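Local coordinates for protein glutaredoxin, CPYC type (Chlamydomonas reinhardtii, PDB 7NCV) that probably reduces glutathione-containing disulfides as a thiol oxidoreductase of the CPYC glutaredoxin subfamily, with a redox-active cysteine pair, at residues C30-A42 with T88-L101. Sequence-based numbering, arbitrary orientation.
Sequences CVKAKNALNQFIA and TAAAASNGTLEKLL
A36 and F40, one helical turn apart on helix 28-41, are the two knobs around which this interface is built. The methyl of A36 sits in a hole formed by T88, A89, A92 and L97, its CB 3.9 Å from A92 CB. The small A36, A89 and A92 allow the axes of segments 30-41 and 88-94 to approach to 8.5 Å, with 29° between their directions. F40 fills the next hole, among A92, L97, E98 and L101. Its ring lays one face over E98 CA and turns an edge to the A92 methyl, while L97 CD2 lies obliquely, 4.0 Å from F40 CE2. L101 CD1 meets the root of the same side chain, 3.7 Å from F40 CB. On the inner side, L37 and L97 cross nearly at right angles, and I41 CD1 and L101 CD2 meet tip to tip at 3.8 Å. The chi1 of T88, -57°, turns CG2 toward both A33 O and A36 CB and leaves OG1 to bond G84 O. Toward solvent, K32 lays its CG 3.7 Å from A89 CB and carries its ammonium on to a salt bridge with D86.

No direct hydrogen bond joins the segments. One water bridges them, accepting from Q39 NE2 and donating to A92 O. G95, with positive phi, is the first residue to leave helical angles and occupies the N-cap position of the next helix, and N94 OD1 closes an Asx turn by accepting from T96 N at 3.0 Å and also from T96 OG1.

Beneath the pair lie strands 19-23 and 74-77 of the thioredoxin-fold sheet, reached by L37, L97 and L101. Cohesion here is thus mainly apolar, fastening the helix that carries C30 of the redox-active pair to the C-terminal helices on one face of the sheet.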
loop_
_atom_site.group_PDB
_atom_site.type_symbol
_atom_site.label_atom_id
_atom_site.label_comp_id
_atom_site.label_asym_id
_atom_site.label_seq_id
_atom_site.Cartn_x
_atom_site.Cartn_y
_atom_site.Cartn_z
ATOM N N CYS A 30 9.563 0.130 2.580
ATOM C CA CYS A 30 8.713 -0.652 1.668
ATOM C C CYS A 30 8.978 -2.134 1.878
ATOM O O CYS A 30 8.048 -2.951 1.928
ATOM C CB CYS A 30 8.999 -0.252 0.229
ATOM S SG CYS A 30 8.472 1.439 -0.199
ATOM N N VAL A 31 10.257 -2.504 2.067
ATOM C CA VAL A 31 10.583 -3.894 2.323
ATOM C C VAL A 31 9.963 -4.340 3.639
ATOM O O VAL A 31 9.467 -5.456 3.747
ATOM C CB VAL A 31 12.116 -4.112 2.305
ATOM C CG1 VAL A 31 12.452 -5.581 2.679
ATOM C CG2 VAL A 31 12.664 -3.749 0.946
ATOM N N LYS A 32 9.993 -3.490 4.674
ATOM C CA LYS A 32 9.382 -3.868 5.944
ATOM C C LYS A 32 7.911 -4.185 5.744
ATOM O O LYS A 32 7.414 -5.186 6.280
ATOM C CB LYS A 32 9.556 -2.710 6.924
ATOM C CG LYS A 32 9.154 -3.016 8.352
ATOM C CD LYS A 32 9.518 -1.853 9.300
ATOM C CE LYS A 32 10.974 -1.612 9.422
ATOM N NZ LYS A 32 11.182 -0.742 10.639
ATOM N N ALA A 33 7.210 -3.374 4.940
ATOM C CA ALA A 33 5.797 -3.649 4.695
ATOM C C ALA A 33 5.602 -4.917 3.892
ATOM O O ALA A 33 4.714 -5.714 4.214
ATOM C CB ALA A 33 5.198 -2.472 3.949
ATOM N N LYS A 34 6.425 -5.108 2.857
ATOM C CA LYS A 34 6.284 -6.288 2.009
ATOM C C LYS A 34 6.559 -7.539 2.814
ATOM O O LYS A 34 5.829 -8.532 2.728
ATOM C CB LYS A 34 7.252 -6.185 0.841
ATOM C CG LYS A 34 6.822 -5.145 -0.164
ATOM C CD LYS A 34 8.092 -4.876 -1.045
ATOM C CE LYS A 34 7.689 -3.936 -2.177
ATOM N NZ LYS A 34 8.954 -3.740 -3.000
ATOM N N ASN A 35 7.615 -7.510 3.652
ATOM C CA ASN A 35 7.966 -8.698 4.423
ATOM C C ASN A 35 6.847 -9.031 5.401
ATOM O O ASN A 35 6.563 -10.219 5.645
ATOM C CB ASN A 35 9.270 -8.469 5.168
ATOM C CG ASN A 35 10.480 -8.632 4.267
ATOM O OD1 ASN A 35 10.391 -9.110 3.137
ATOM N ND2 ASN A 35 11.661 -8.213 4.807
ATOM N N ALA A 36 6.199 -7.996 5.968
ATOM C CA ALA A 36 5.087 -8.220 6.888
ATOM C C ALA A 36 3.921 -8.917 6.187
ATOM O O ALA A 36 3.394 -9.937 6.683
ATOM C CB ALA A 36 4.662 -6.902 7.519
ATOM N N LEU A 37 3.519 -8.381 5.044
ATOM C CA LEU A 37 2.462 -9.013 4.259
ATOM C C LEU A 37 2.870 -10.420 3.840
ATOM O O LEU A 37 2.011 -11.326 3.796
ATOM C CB LEU A 37 2.200 -8.112 3.055
ATOM C CG LEU A 37 1.427 -6.852 3.444
ATOM C CD1 LEU A 37 1.542 -5.843 2.283
ATOM C CD2 LEU A 37 -0.058 -7.067 3.857
ATOM N N ASN A 38 4.139 -10.612 3.471
ATOM C CA ASN A 38 4.610 -11.925 2.986
ATOM C C ASN A 38 4.543 -12.999 4.069
ATOM O O ASN A 38 4.616 -14.201 3.747
ATOM C CB ASN A 38 6.035 -11.821 2.455
ATOM C CG ASN A 38 6.106 -11.025 1.181
ATOM O OD1 ASN A 38 5.102 -10.722 0.533
ATOM N ND2 ASN A 38 7.327 -10.713 0.795
ATOM N N GLN A 39 4.418 -12.615 5.357
ATOM C CA GLN A 39 4.195 -13.625 6.386
ATOM C C GLN A 39 2.865 -14.346 6.201
ATOM O O GLN A 39 2.710 -15.485 6.708
ATOM C CB GLN A 39 4.216 -12.994 7.782
ATOM C CG GLN A 39 5.501 -12.277 8.111
ATOM C CD GLN A 39 5.445 -11.670 9.533
ATOM O OE1 GLN A 39 6.115 -10.674 9.838
ATOM N NE2 GLN A 39 4.632 -12.274 10.398
ATOM N N PHE A 40 1.915 -13.717 5.496
ATOM C CA PHE A 40 0.565 -14.243 5.352
ATOM C C PHE A 40 0.153 -14.512 3.922
ATOM O O PHE A 40 -0.548 -15.500 3.705
ATOM C CB PHE A 40 -0.437 -13.279 5.969
ATOM C CG PHE A 40 -0.116 -12.986 7.428
ATOM C CD1 PHE A 40 -0.444 -13.911 8.408
ATOM C CD2 PHE A 40 0.579 -11.828 7.771
ATOM C CE1 PHE A 40 -0.098 -13.645 9.778
ATOM C CE2 PHE A 40 0.917 -11.591 9.112
ATOM C CZ PHE A 40 0.579 -12.500 10.082
ATOM N N ILE A 41 0.529 -13.655 2.963
ATOM C CA ILE A 41 -0.022 -13.739 1.609
ATOM C C ILE A 41 1.077 -13.470 0.599
ATOM O O ILE A 41 0.875 -12.763 -0.418
ATOM C CB ILE A 41 -1.189 -12.764 1.424
ATOM C CG1 ILE A 41 -0.793 -11.326 1.824
ATOM C CG2 ILE A 41 -2.432 -13.236 2.206
ATOM C CD1 ILE A 41 -1.844 -10.281 1.312
ATOM N N ALA A 42 2.248 -14.060 0.822
ATOM C CA ALA A 42 3.330 -13.877 -0.133
ATOM C C ALA A 42 2.869 -14.232 -1.539
ATOM O O ALA A 42 2.241 -15.279 -1.748
ATOM C CB ALA A 42 4.517 -14.783 0.249
ATOM N N THR A 88 2.619 -1.380 9.157
ATOM C CA THR A 88 2.280 -2.707 8.666
ATOM C C THR A 88 3.015 -3.777 9.450
ATOM O O THR A 88 2.416 -4.818 9.812
ATOM C CB THR A 88 2.593 -2.789 7.159
ATOM O OG1 THR A 88 1.846 -1.750 6.497
ATOM C CG2 THR A 88 2.131 -4.137 6.568
ATOM N N ALA A 89 4.297 -3.539 9.766
ATOM C CA ALA A 89 5.030 -4.491 10.603
ATOM C C ALA A 89 4.426 -4.594 11.998
ATOM O O ALA A 89 4.344 -5.699 12.558
ATOM C CB ALA A 89 6.510 -4.067 10.683
ATOM N N ALA A 90 4.002 -3.460 12.581
ATOM C CA ALA A 90 3.370 -3.528 13.905
ATOM C C ALA A 90 2.095 -4.362 13.836
ATOM O O ALA A 90 1.824 -5.197 14.726
ATOM C CB ALA A 90 3.074 -2.117 14.378
ATOM N N ALA A 91 1.306 -4.173 12.777
ATOM C CA ALA A 91 0.094 -4.966 12.678
ATOM C C ALA A 91 0.412 -6.456 12.453
ATOM O O ALA A 91 -0.334 -7.322 12.962
ATOM C CB ALA A 91 -0.754 -4.437 11.517
ATOM N N ALA A 92 1.504 -6.773 11.740
ATOM C CA ALA A 92 1.897 -8.181 11.644
ATOM C C ALA A 92 2.202 -8.751 13.025
ATOM O O ALA A 92 1.740 -9.867 13.361
ATOM C CB ALA A 92 3.109 -8.351 10.746
ATOM N N SER A 93 2.961 -7.985 13.843
ATOM C CA SER A 93 3.420 -8.450 15.147
ATOM C C SER A 93 2.287 -8.589 16.160
ATOM O O SER A 93 2.414 -9.365 17.126
ATOM C CB SER A 93 4.455 -7.448 15.704
ATOM O OG SER A 93 5.621 -7.524 14.868
ATOM N N ASN A 94 1.245 -7.747 16.071
ATOM C CA ASN A 94 0.231 -7.697 17.113
ATOM C C ASN A 94 -1.037 -8.466 16.764
ATOM O O ASN A 94 -1.957 -8.470 17.597
ATOM C CB ASN A 94 -0.106 -6.249 17.526
ATOM C CG ASN A 94 -0.791 -5.439 16.437
ATOM O OD1 ASN A 94 -1.437 -5.981 15.563
ATOM N ND2 ASN A 94 -0.755 -4.119 16.595
ATOM N N GLY A 95 -1.057 -9.195 15.624
ATOM C CA GLY A 95 -2.183 -10.060 15.327
ATOM C C GLY A 95 -3.223 -9.403 14.466
ATOM O O GLY A 95 -4.111 -10.102 13.926
ATOM N N THR A 96 -3.158 -8.084 14.289
ATOM C CA THR A 96 -4.228 -7.444 13.527
ATOM C C THR A 96 -4.048 -7.537 12.022
ATOM O O THR A 96 -5.080 -7.457 11.336
ATOM C CB THR A 96 -4.408 -5.975 13.936
ATOM O OG1 THR A 96 -3.199 -5.240 13.680
ATOM C CG2 THR A 96 -4.856 -5.864 15.385
ATOM N N LEU A 97 -2.816 -7.710 11.505
ATOM C CA LEU A 97 -2.648 -7.812 10.054
ATOM C C LEU A 97 -3.342 -9.050 9.560
ATOM O O LEU A 97 -4.102 -8.986 8.583
ATOM C CB LEU A 97 -1.180 -7.839 9.673
ATOM C CG LEU A 97 -0.958 -7.873 8.152
ATOM C CD1 LEU A 97 -1.667 -6.641 7.541
ATOM C CD2 LEU A 97 0.522 -7.789 7.887
ATOM N N GLU A 98 -3.170 -10.162 10.267
ATOM C CA GLU A 98 -3.870 -11.399 9.906
ATOM C C GLU A 98 -5.387 -11.192 9.911
ATOM O O GLU A 98 -6.089 -11.590 8.948
ATOM C CB GLU A 98 -3.499 -12.463 10.936
ATOM C CG GLU A 98 -4.216 -13.791 10.700
ATOM C CD GLU A 98 -3.696 -14.898 11.572
ATOM O OE1 GLU A 98 -3.224 -14.624 12.705
ATOM O OE2 GLU A 98 -3.771 -16.067 11.142
ATOM N N LYS A 99 -5.918 -10.552 10.959
ATOM C CA LYS A 99 -7.362 -10.359 11.056
ATOM C C LYS A 99 -7.869 -9.457 9.927
ATOM O O LYS A 99 -8.918 -9.738 9.332
ATOM C CB LYS A 99 -7.698 -9.795 12.446
ATOM C CG LYS A 99 -9.181 -9.529 12.610
ATOM C CD LYS A 99 -9.938 -10.661 13.213
ATOM C CE LYS A 99 -10.856 -10.095 14.327
ATOM N NZ LYS A 99 -11.478 -11.165 15.147
ATOM N N LEU A 100 -7.149 -8.375 9.617
ATOM C CA LEU A 100 -7.602 -7.480 8.547
ATOM C C LEU A 100 -7.588 -8.208 7.212
ATOM O O LEU A 100 -8.471 -7.997 6.338
ATOM C CB LEU A 100 -6.692 -6.257 8.457
ATOM C CG LEU A 100 -6.819 -5.287 9.642
ATOM C CD1 LEU A 100 -5.749 -4.241 9.518
ATOM C CD2 LEU A 100 -8.218 -4.641 9.660
ATOM N N LEU A 101 -6.582 -9.069 7.002
ATOM C CA LEU A 101 -6.507 -9.821 5.738
ATOM C C LEU A 101 -7.655 -10.797 5.639
ATOM O O LEU A 101 -8.219 -10.992 4.536
ATOM C CB LEU A 101 -5.156 -10.552 5.627
ATOM C CG LEU A 101 -3.961 -9.611 5.422
ATOM C CD1 LEU A 101 -2.665 -10.419 5.489
ATOM C CD2 LEU A 101 -4.008 -8.789 4.087
HETATM O O HOH W 1 4.000 -11.865 13.378
#